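Local coordinates for protein minor fimbrium tip subunit Mfa3 (Porphyromonas gingivalis ATCC 33277, PDB 5NF4) that forms part of the tip of the minor fimbriae, filamentous pili that mediate biofilm formation and adhesion to host cells and other oral bacteria, at residues A[199-204]-A[326-331]; A[289-294]-A[307-312]; A[106-111]-A[170-175]. All coordinates share one frame; numbering follows the deposited sequence.

Interactions 1 and 2 are neighbours, with centres about 15 Å apart. They meet at the tyrosines of strand 324-332. The OH of Y326 lies 2.8 Å from OG1 of T294, a probable hydrogen bond, and CE2 of Y326 packs 3.2 Å from O of I293. Along the chain, both segments of interaction 2 fall between the two strands of interaction 1, and strand 324-332 is the next regular element after helix 304-308. Interaction 3 lies on the opposite side of the chain's centre. Its centre is about 48 Å from that of interaction 1 and about 49 Å from that of interaction 2, and it touches neither.

Interaction 1: A[199-204]-A[326-331]; sequences LDVNIV and YIYRIK
D200 and N202 join 199-204 to 326-331 as neighbouring parallel strands through a ladder of backbone hydrogen bonds. D200 N donates to Y326 O, and Y328 N donates to D200 O at 2.8 Å, nearly straight (174°). N202 N donates to Y328 O, I330 N to N202 O, and V204 N to I330 O. Strand 180-205 lies between strand 324-332, parallel to it, and strand 248-254, antiparallel to it.

N202 adds a side-chain bond. Its ND2 reaches Y328 O at 3.3 Å, with the acceptor in the amide plane. The backbone N and ND2 of N202 approach Y328 O from opposite faces of its carbonyl plane. ND2 also donates to D200 OD1 at 2.9 Å, from above the carboxylate plane. Thus two acceptors hold the amide. The carboxylate of D200 is bonded further to H325 and Q248.

Most apolar contacts lie on the face that carries L199, V201, I203, Y326, Y328 and I330. L199 CD1 meets the Y328 ring obliquely, 3.7 Å from CE1. V201 CG1 is tight against I330 CD1, at 3.4 Å. I203 turns CG1 back beside its own backbone N (chi1 -45°), and CD1 reaches I330 CB at 4.0 Å. F278 also packs on V201, Y328 and I330. The OH of Y328 bonds to Y304. At the C-terminal end of both segments V204 CG2 presses on K331 CG, at 3.4 Å.

The chemistry differs between the two faces. One is mainly apolar and buried. The other mixes I327 and R329 with the D200-N202 pair, which fastens a side-chain amide to the neighbouring strand's backbone.

Interaction 2: A[289-294]-A[307-312]; sequences DVPIIT and FAKGLL
P291 and A308 pack where the end of strand 287-291 meets the C-terminal end of helix 304-308. The helix closes in a Schellman motif. G310, with positive phi, is its C-prime residue, and G310 N bonds to F307 O.

The first shell is mostly apolar. P291 CB lies 4.3 Å from A308 CB, and P291 CG sits 3.6 Å from A308 O. I293 spans A308 and F307 with its two branches. Its CG2 touches A308 CB at 4.1 Å. Its CD1 comes obliquely to the F307 ring, 3.7 Å from CE2. The first torsion of I293 puts CG1 between the backbone N and the carbonyl carbon (chi1 72°), and the extended second torsion (chi2 -176°) carries CD1 on to the F307 ring. K309 runs along the strand end with an extended chain. Its CG lies 4.1 Å from P291 CD, and the two side chains cross at about a right angle. Farther along the same chain, K309 CE comes within 3.3 Å of D289 O.

The next shell surrounds these groups. F307 meets H295 edge-to-face and also packs on P300. W264 touches P291, and P316 touches I293. The carbonyls are engaged too: P291 O accepts from the OH of Y304, and A308 O from the OH of Y318. On the far side of the strand, V290 and I292 point away from the helix and pack on F278. D289 forms a salt bridge with R279, while its OD2 stays 6.5 Å from K309 NZ. A water links K309 NZ to the backbone N of D289. It accepts from both, and lies 2.9 Å from D289 N.

Interaction 3: A[106-111]-A[170-175]; sequences LKPGQR and VTIGGT
G109 and V170 exchange two backbone hydrogen bonds. V170 N donates to G109 O at 2.9 Å, close to straight (167°). G109 N donates to V170 O at 3.0 Å, in the carbonyl plane and on a lone pair.

Beside this pair R111 folds back over the loop that precedes its strand. Its NE and NH2 both grip K107 O, from the same face of that carbonyl, with NE at 2.9 Å. Its NH1 donates to Q110 O from above the carbonyl plane and also forms a salt bridge with D78. The guanidinium is thus held on several sides. One of its faces rests against P108 O and G109 CA.

The two backbone bonds make an antiparallel hydrogen-bonded pair, which joins the start of strand 109-117 to the end of strand 161-170. After it the chain runs on as a loop.

The packing lies around this pair. The R111 chain, bent at chi2 (81°), crosses the V170 side chain at about a right angle, with CD 3.9 Å from V170 CG2. V41 of strand 41-49 touches V170 and P108. P108 CB touches V170 O at 3.4 Å, and P108 CG meets I172 CG1 at 3.6 Å.

Interaction 1: A[199-204]-A[326-331]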
loop_
_atom_site.group_PDB
_atom_site.type_symbol
_atom_site.label_atom_id
_atom_site.label_comp_id
_atom_site.label_asym_id
_atom_site.label_seq_id
_atom_site.Cartn_x
_atom_site.Cartn_y
_atom_site.Cartn_z
ATOM N N LEU A 199 -1.621 -3.487 -9.006
ATOM C CA LEU A 199 -1.180 -3.575 -10.378
ATOM C C LEU A 199 -2.348 -4.076 -11.201
ATOM O O LEU A 199 -2.941 -5.099 -10.878
ATOM C CB LEU A 199 0.016 -4.516 -10.505
ATOM C CG LEU A 199 0.488 -4.817 -11.931
ATOM C CD1 LEU A 199 1.047 -3.554 -12.613
ATOM C CD2 LEU A 199 1.531 -5.906 -11.907
ATOM N N ASP A 200 -2.670 -3.332 -12.253
ATOM C CA ASP A 200 -3.911 -3.469 -12.976
ATOM C C ASP A 200 -3.588 -3.533 -14.465
ATOM O O ASP A 200 -3.334 -2.508 -15.076
ATOM C CB ASP A 200 -4.802 -2.263 -12.633
ATOM C CG ASP A 200 -6.225 -2.410 -13.083
ATOM O OD1 ASP A 200 -6.509 -3.197 -14.013
ATOM O OD2 ASP A 200 -7.083 -1.697 -12.497
ATOM N N VAL A 201 -3.558 -4.734 -15.039
ATOM C CA VAL A 201 -3.170 -4.920 -16.441
ATOM C C VAL A 201 -4.362 -5.332 -17.312
ATOM O O VAL A 201 -5.020 -6.351 -17.090
ATOM C CB VAL A 201 -2.030 -5.961 -16.550
ATOM C CG1 VAL A 201 -1.636 -6.188 -17.990
ATOM C CG2 VAL A 201 -0.812 -5.502 -15.751
ATOM N N ASN A 202 -4.629 -4.504 -18.317
ATOM C CA ASN A 202 -5.784 -4.659 -19.165
ATOM C C ASN A 202 -5.403 -4.880 -20.621
ATOM O O ASN A 202 -4.697 -4.062 -21.217
ATOM C CB ASN A 202 -6.676 -3.425 -19.043
ATOM C CG ASN A 202 -7.170 -3.199 -17.607
ATOM O OD1 ASN A 202 -8.247 -3.664 -17.233
ATOM N ND2 ASN A 202 -6.370 -2.531 -16.805
ATOM N N ILE A 203 -5.834 -6.005 -21.180
ATOM C CA ILE A 203 -5.529 -6.320 -22.575
ATOM C C ILE A 203 -6.671 -5.818 -23.432
ATOM O O ILE A 203 -7.704 -6.479 -23.606
ATOM C CB ILE A 203 -5.303 -7.844 -22.794
ATOM C CG1 ILE A 203 -4.399 -8.417 -21.701
ATOM C CG2 ILE A 203 -4.773 -8.115 -24.191
ATOM C CD1 ILE A 203 -3.100 -7.683 -21.464
ATOM N N VAL A 204 -6.477 -4.635 -23.991
ATOM C CA VAL A 204 -7.511 -4.015 -24.809
ATOM C C VAL A 204 -7.667 -4.683 -26.191
ATOM O O VAL A 204 -8.722 -4.639 -26.809
ATOM C CB VAL A 204 -7.210 -2.513 -24.955
ATOM C CG1 VAL A 204 -7.150 -1.863 -23.592
ATOM C CG2 VAL A 204 -5.902 -2.302 -25.644
ATOM N N TYR A 326 -1.577 1.258 -10.289
ATOM C CA TYR A 326 -0.778 1.238 -11.504
ATOM C C TYR A 326 -1.578 0.517 -12.581
ATOM O O TYR A 326 -1.851 -0.686 -12.474
ATOM C CB TYR A 326 0.576 0.550 -11.252
ATOM C CG TYR A 326 1.446 1.319 -10.276
ATOM C CD1 TYR A 326 1.211 1.238 -8.908
ATOM C CD2 TYR A 326 2.453 2.164 -10.721
ATOM C CE1 TYR A 326 1.968 1.989 -7.990
ATOM C CE2 TYR A 326 3.238 2.911 -9.811
ATOM C CZ TYR A 326 2.975 2.815 -8.444
ATOM O OH TYR A 326 3.696 3.576 -7.521
ATOM N N ILE A 327 -1.979 1.276 -13.597
ATOM C CA ILE A 327 -2.917 0.791 -14.606
ATOM C C ILE A 327 -2.250 0.742 -15.975
ATOM O O ILE A 327 -1.750 1.748 -16.480
ATOM C CB ILE A 327 -4.183 1.682 -14.657
ATOM C CG1 ILE A 327 -4.838 1.739 -13.272
ATOM C CG2 ILE A 327 -5.190 1.150 -15.688
ATOM C CD1 ILE A 327 -5.848 2.862 -13.115
ATOM N N TYR A 328 -2.248 -0.451 -16.569
ATOM C CA TYR A 328 -1.699 -0.664 -17.900
ATOM C C TYR A 328 -2.780 -1.097 -18.866
ATOM O O TYR A 328 -3.673 -1.896 -18.538
ATOM C CB TYR A 328 -0.567 -1.713 -17.847
ATOM C CG TYR A 328 0.595 -1.182 -17.063
ATOM C CD1 TYR A 328 0.619 -1.278 -15.680
ATOM C CD2 TYR A 328 1.645 -0.519 -17.695
ATOM C CE1 TYR A 328 1.667 -0.766 -14.950
ATOM C CE2 TYR A 328 2.700 0.010 -16.964
ATOM C CZ TYR A 328 2.709 -0.130 -15.598
ATOM O OH TYR A 328 3.739 0.413 -14.874
ATOM N N ARG A 329 -2.717 -0.509 -20.057
ATOM C CA ARG A 329 -3.592 -0.865 -21.156
ATOM C C ARG A 329 -2.662 -1.368 -22.242
ATOM O O ARG A 329 -1.813 -0.626 -22.740
ATOM C CB ARG A 329 -4.440 0.345 -21.599
ATOM C CG ARG A 329 -5.221 0.905 -20.411
ATOM C CD ARG A 329 -5.901 2.209 -20.684
ATOM N NE ARG A 329 -5.007 3.352 -20.880
ATOM C CZ ARG A 329 -4.291 3.951 -19.930
ATOM N NH1 ARG A 329 -4.279 3.495 -18.681
ATOM N NH2 ARG A 329 -3.549 5.002 -20.252
ATOM N N ILE A 330 -2.806 -2.649 -22.564
ATOM C CA ILE A 330 -1.878 -3.333 -23.472
ATOM C C ILE A 330 -2.541 -3.903 -24.726
ATOM O O ILE A 330 -3.604 -4.523 -24.657
ATOM C CB ILE A 330 -1.168 -4.476 -22.734
ATOM C CG1 ILE A 330 -0.424 -3.936 -21.519
ATOM C CG2 ILE A 330 -0.203 -5.220 -23.716
ATOM C CD1 ILE A 330 0.131 -5.000 -20.646
ATOM N N LYS A 331 -1.905 -3.667 -25.878
ATOM C CA LYS A 331 -2.306 -4.273 -27.153
ATOM C C LYS A 331 -1.265 -5.317 -27.518
ATOM O O LYS A 331 -0.085 -4.995 -27.624
ATOM C CB LYS A 331 -2.412 -3.239 -28.279
ATOM C CG LYS A 331 -3.471 -2.177 -28.079
ATOM C CD LYS A 331 -3.476 -1.184 -29.234
ATOM C CE LYS A 331 -4.472 -0.041 -29.013
ATOM N NZ LYS A 331 -4.545 0.874 -30.208
#

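Interaction 2: A[289-294]-A[307-312]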
loop_
_atom_site.group_PDB
_atom_site.type_symbol
_atom_site.label_atom_id
_atom_site.label_comp_id
_atom_site.label_asym_id
_atom_site.label_seq_id
_atom_site.Cartn_x
_atom_site.Cartn_y
_atom_site.Cartn_z
ATOM N N ASP A 289 9.009 -7.838 -21.166
ATOM C CA ASP A 289 9.149 -7.323 -19.808
ATOM C C ASP A 289 8.806 -5.845 -19.780
ATOM O O ASP A 289 9.284 -5.056 -20.594
ATOM C CB ASP A 289 10.555 -7.545 -19.284
ATOM C CG ASP A 289 10.875 -9.015 -19.041
ATOM O OD1 ASP A 289 9.950 -9.812 -18.798
ATOM O OD2 ASP A 289 12.070 -9.362 -19.057
ATOM N N VAL A 290 7.935 -5.485 -18.851
ATOM C CA VAL A 290 7.423 -4.136 -18.753
ATOM C C VAL A 290 7.771 -3.619 -17.369
ATOM O O VAL A 290 7.135 -3.982 -16.395
ATOM C CB VAL A 290 5.929 -4.079 -18.964
ATOM C CG1 VAL A 290 5.398 -2.620 -18.914
ATOM C CG2 VAL A 290 5.566 -4.754 -20.309
ATOM N N PRO A 291 8.813 -2.802 -17.274
ATOM C CA PRO A 291 9.162 -2.217 -15.967
ATOM C C PRO A 291 8.035 -1.329 -15.471
ATOM O O PRO A 291 7.401 -0.634 -16.264
ATOM C CB PRO A 291 10.437 -1.411 -16.267
ATOM C CG PRO A 291 10.965 -1.977 -17.536
ATOM C CD PRO A 291 9.730 -2.355 -18.332
ATOM N N ILE A 292 7.808 -1.354 -14.164
ATOM C CA ILE A 292 6.782 -0.549 -13.514
ATOM C C ILE A 292 7.440 0.722 -12.978
ATOM O O ILE A 292 8.516 0.651 -12.388
ATOM C CB ILE A 292 6.116 -1.372 -12.403
ATOM C CG1 ILE A 292 5.380 -2.567 -13.020
ATOM C CG2 ILE A 292 5.155 -0.516 -11.590
ATOM C CD1 ILE A 292 5.037 -3.635 -12.006
ATOM N N ILE A 293 6.841 1.876 -13.262
ATOM C CA ILE A 293 7.379 3.166 -12.829
ATOM C C ILE A 293 6.304 3.989 -12.159
ATOM O O ILE A 293 5.118 3.692 -12.300
ATOM C CB ILE A 293 7.947 3.970 -13.997
ATOM C CG1 ILE A 293 6.820 4.514 -14.909
ATOM C CG2 ILE A 293 8.862 3.101 -14.816
ATOM C CD1 ILE A 293 7.316 5.241 -16.149
ATOM N N THR A 294 6.740 5.021 -11.440
ATOM C CA THR A 294 5.857 6.063 -10.951
ATOM C C THR A 294 6.165 7.328 -11.718
ATOM O O THR A 294 7.230 7.930 -11.553
ATOM C CB THR A 294 6.039 6.305 -9.429
ATOM O OG1 THR A 294 5.681 5.112 -8.716
ATOM C CG2 THR A 294 5.184 7.443 -8.983
ATOM N N PHE A 307 10.937 4.821 -22.351
ATOM C CA PHE A 307 11.184 5.594 -21.142
ATOM C C PHE A 307 11.399 4.641 -19.970
ATOM O O PHE A 307 12.400 4.700 -19.241
ATOM C CB PHE A 307 9.997 6.518 -20.878
ATOM C CG PHE A 307 10.110 7.331 -19.625
ATOM C CD1 PHE A 307 11.207 8.135 -19.413
ATOM C CD2 PHE A 307 9.097 7.333 -18.687
ATOM C CE1 PHE A 307 11.304 8.900 -18.261
ATOM C CE2 PHE A 307 9.190 8.106 -17.571
ATOM C CZ PHE A 307 10.293 8.884 -17.356
ATOM N N ALA A 308 10.446 3.739 -19.805
ATOM C CA ALA A 308 10.468 2.784 -18.702
ATOM C C ALA A 308 11.683 1.878 -18.761
ATOM O O ALA A 308 12.195 1.440 -17.727
ATOM C CB ALA A 308 9.204 1.952 -18.703
ATOM N N LYS A 309 12.133 1.565 -19.971
ATOM C CA LYS A 309 13.298 0.709 -20.115
ATOM C C LYS A 309 14.636 1.449 -20.021
ATOM O O LYS A 309 15.690 0.870 -20.292
ATOM C CB LYS A 309 13.190 -0.062 -21.444
ATOM C CG LYS A 309 12.147 -1.150 -21.359
ATOM C CD LYS A 309 12.199 -2.077 -22.588
ATOM C CE LYS A 309 11.726 -3.486 -22.244
ATOM N NZ LYS A 309 12.043 -4.469 -23.316
ATOM N N GLY A 310 14.597 2.714 -19.602
ATOM C CA GLY A 310 15.811 3.497 -19.400
ATOM C C GLY A 310 16.609 3.845 -20.650
ATOM O O GLY A 310 17.820 4.065 -20.565
ATOM N N LEU A 311 15.950 3.899 -21.814
ATOM C CA LEU A 311 16.635 4.150 -23.075
ATOM C C LEU A 311 16.758 5.641 -23.397
ATOM O O LEU A 311 17.441 6.001 -24.332
ATOM C CB LEU A 311 15.912 3.429 -24.228
ATOM C CG LEU A 311 15.701 1.936 -23.968
ATOM C CD1 LEU A 311 14.916 1.279 -25.128
ATOM C CD2 LEU A 311 17.024 1.218 -23.757
ATOM N N LEU A 312 16.120 6.505 -22.597
ATOM C CA LEU A 312 16.140 7.946 -22.886
ATOM C C LEU A 312 17.032 8.678 -21.882
ATOM O O LEU A 312 17.406 8.123 -20.869
ATOM C CB LEU A 312 14.721 8.520 -22.859
ATOM C CG LEU A 312 13.646 7.722 -23.608
ATOM C CD1 LEU A 312 12.264 8.320 -23.384
ATOM C CD2 LEU A 312 13.937 7.640 -25.083
HETATM O O HOH W 1 11.224 -7.449 -22.969
#

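Interaction 3: A[106-111]-A[170-175]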
loop_
_atom_site.group_PDB
_atom_site.type_symbol
_atom_site.label_atom_id
_atom_site.label_comp_id
_atom_site.label_asym_id
_atom_site.label_seq_id
_atom_site.Cartn_x
_atom_site.Cartn_y
_atom_site.Cartn_z
ATOM N N LEU A 106 -9.609 10.615 26.968
ATOM C CA LEU A 106 -8.187 10.805 27.253
ATOM C C LEU A 106 -7.927 12.184 27.809
ATOM O O LEU A 106 -8.791 13.024 27.790
ATOM C CB LEU A 106 -7.305 10.576 26.007
ATOM C CG LEU A 106 -7.295 11.647 24.917
ATOM C CD1 LEU A 106 -6.106 11.498 23.969
ATOM C CD2 LEU A 106 -8.627 11.641 24.145
ATOM N N LYS A 107 -6.711 12.421 28.270
ATOM C CA LYS A 107 -6.329 13.741 28.738
ATOM C C LYS A 107 -5.907 14.616 27.566
ATOM O O LYS A 107 -5.335 14.124 26.587
ATOM C CB LYS A 107 -5.188 13.635 29.748
ATOM C CG LYS A 107 -5.590 12.851 31.018
ATOM C CD LYS A 107 -6.689 13.605 31.802
ATOM C CE LYS A 107 -7.007 12.964 33.149
ATOM N NZ LYS A 107 -8.037 13.768 33.894
ATOM N N PRO A 108 -6.202 15.912 27.649
ATOM C CA PRO A 108 -5.796 16.837 26.581
ATOM C C PRO A 108 -4.305 17.063 26.496
ATOM O O PRO A 108 -3.575 16.767 27.435
ATOM C CB PRO A 108 -6.487 18.140 26.966
ATOM C CG PRO A 108 -6.526 18.082 28.478
ATOM C CD PRO A 108 -6.781 16.623 28.811
ATOM N N GLY A 109 -3.859 17.575 25.355
ATOM C CA GLY A 109 -2.467 17.935 25.166
ATOM C C GLY A 109 -2.046 17.695 23.729
ATOM O O GLY A 109 -2.883 17.730 22.836
ATOM N N GLN A 110 -0.748 17.507 23.515
ATOM C CA GLN A 110 -0.195 17.238 22.191
ATOM C C GLN A 110 -0.072 15.742 22.061
ATOM O O GLN A 110 0.540 15.105 22.923
ATOM C CB GLN A 110 1.179 17.890 22.006
ATOM C CG GLN A 110 1.149 19.396 22.171
ATOM C CD GLN A 110 -0.001 20.011 21.399
ATOM O OE1 GLN A 110 -0.969 20.557 21.988
ATOM N NE2 GLN A 110 0.071 19.893 20.074
ATOM N N ARG A 111 -0.698 15.181 21.036
ATOM C CA ARG A 111 -0.759 13.721 20.916
ATOM C C ARG A 111 -0.378 13.230 19.540
ATOM O O ARG A 111 -0.695 13.841 18.514
ATOM C CB ARG A 111 -2.174 13.213 21.270
ATOM C CG ARG A 111 -2.444 13.049 22.776
ATOM C CD ARG A 111 -2.809 14.363 23.502
ATOM N NE ARG A 111 -2.977 14.075 24.911
ATOM C CZ ARG A 111 -1.985 14.026 25.791
ATOM N NH1 ARG A 111 -0.731 14.304 25.440
ATOM N NH2 ARG A 111 -2.254 13.729 27.040
ATOM N N VAL A 170 -5.030 18.269 21.011
ATOM C CA VAL A 170 -6.284 17.759 21.543
ATOM C C VAL A 170 -6.768 18.670 22.651
ATOM O O VAL A 170 -6.087 18.807 23.685
ATOM C CB VAL A 170 -6.093 16.322 22.075
ATOM C CG1 VAL A 170 -7.402 15.767 22.614
ATOM C CG2 VAL A 170 -5.534 15.431 20.975
ATOM N N THR A 171 -7.910 19.335 22.420
ATOM C CA THR A 171 -8.434 20.323 23.344
ATOM C C THR A 171 -9.478 19.710 24.254
ATOM O O THR A 171 -10.024 18.644 23.980
ATOM C CB THR A 171 -9.081 21.535 22.608
ATOM O OG1 THR A 171 -10.050 21.074 21.663
ATOM C CG2 THR A 171 -8.020 22.367 21.892
ATOM N N ILE A 172 -9.766 20.424 25.327
ATOM C CA ILE A 172 -10.682 19.974 26.354
ATOM C C ILE A 172 -12.129 20.036 25.907
ATOM O O ILE A 172 -12.571 21.016 25.306
ATOM C CB ILE A 172 -10.512 20.831 27.618
ATOM C CG1 ILE A 172 -9.137 20.555 28.243
ATOM C CG2 ILE A 172 -11.620 20.566 28.638
ATOM C CD1 ILE A 172 -8.692 21.602 29.204
ATOM N N GLY A 173 -12.874 18.985 26.229
ATOM C CA GLY A 173 -14.319 19.016 26.090
ATOM C C GLY A 173 -14.926 17.696 25.653
ATOM O O GLY A 173 -14.271 16.657 25.673
ATOM N N GLY A 174 -16.196 17.765 25.267
ATOM C CA GLY A 174 -16.939 16.599 24.846
ATOM C C GLY A 174 -17.505 15.868 26.046
ATOM O O GLY A 174 -17.070 16.077 27.172
ATOM N N THR A 175 -18.493 15.017 25.803
ATOM C CA THR A 175 -19.028 14.135 26.827
ATOM C C THR A 175 -19.074 12.727 26.258
ATOM O O THR A 175 -18.870 12.549 25.066
ATOM C CB THR A 175 -20.427 14.561 27.257
ATOM O OG1 THR A 175 -21.335 14.316 26.182
ATOM C CG2 THR A 175 -20.445 16.055 27.594
#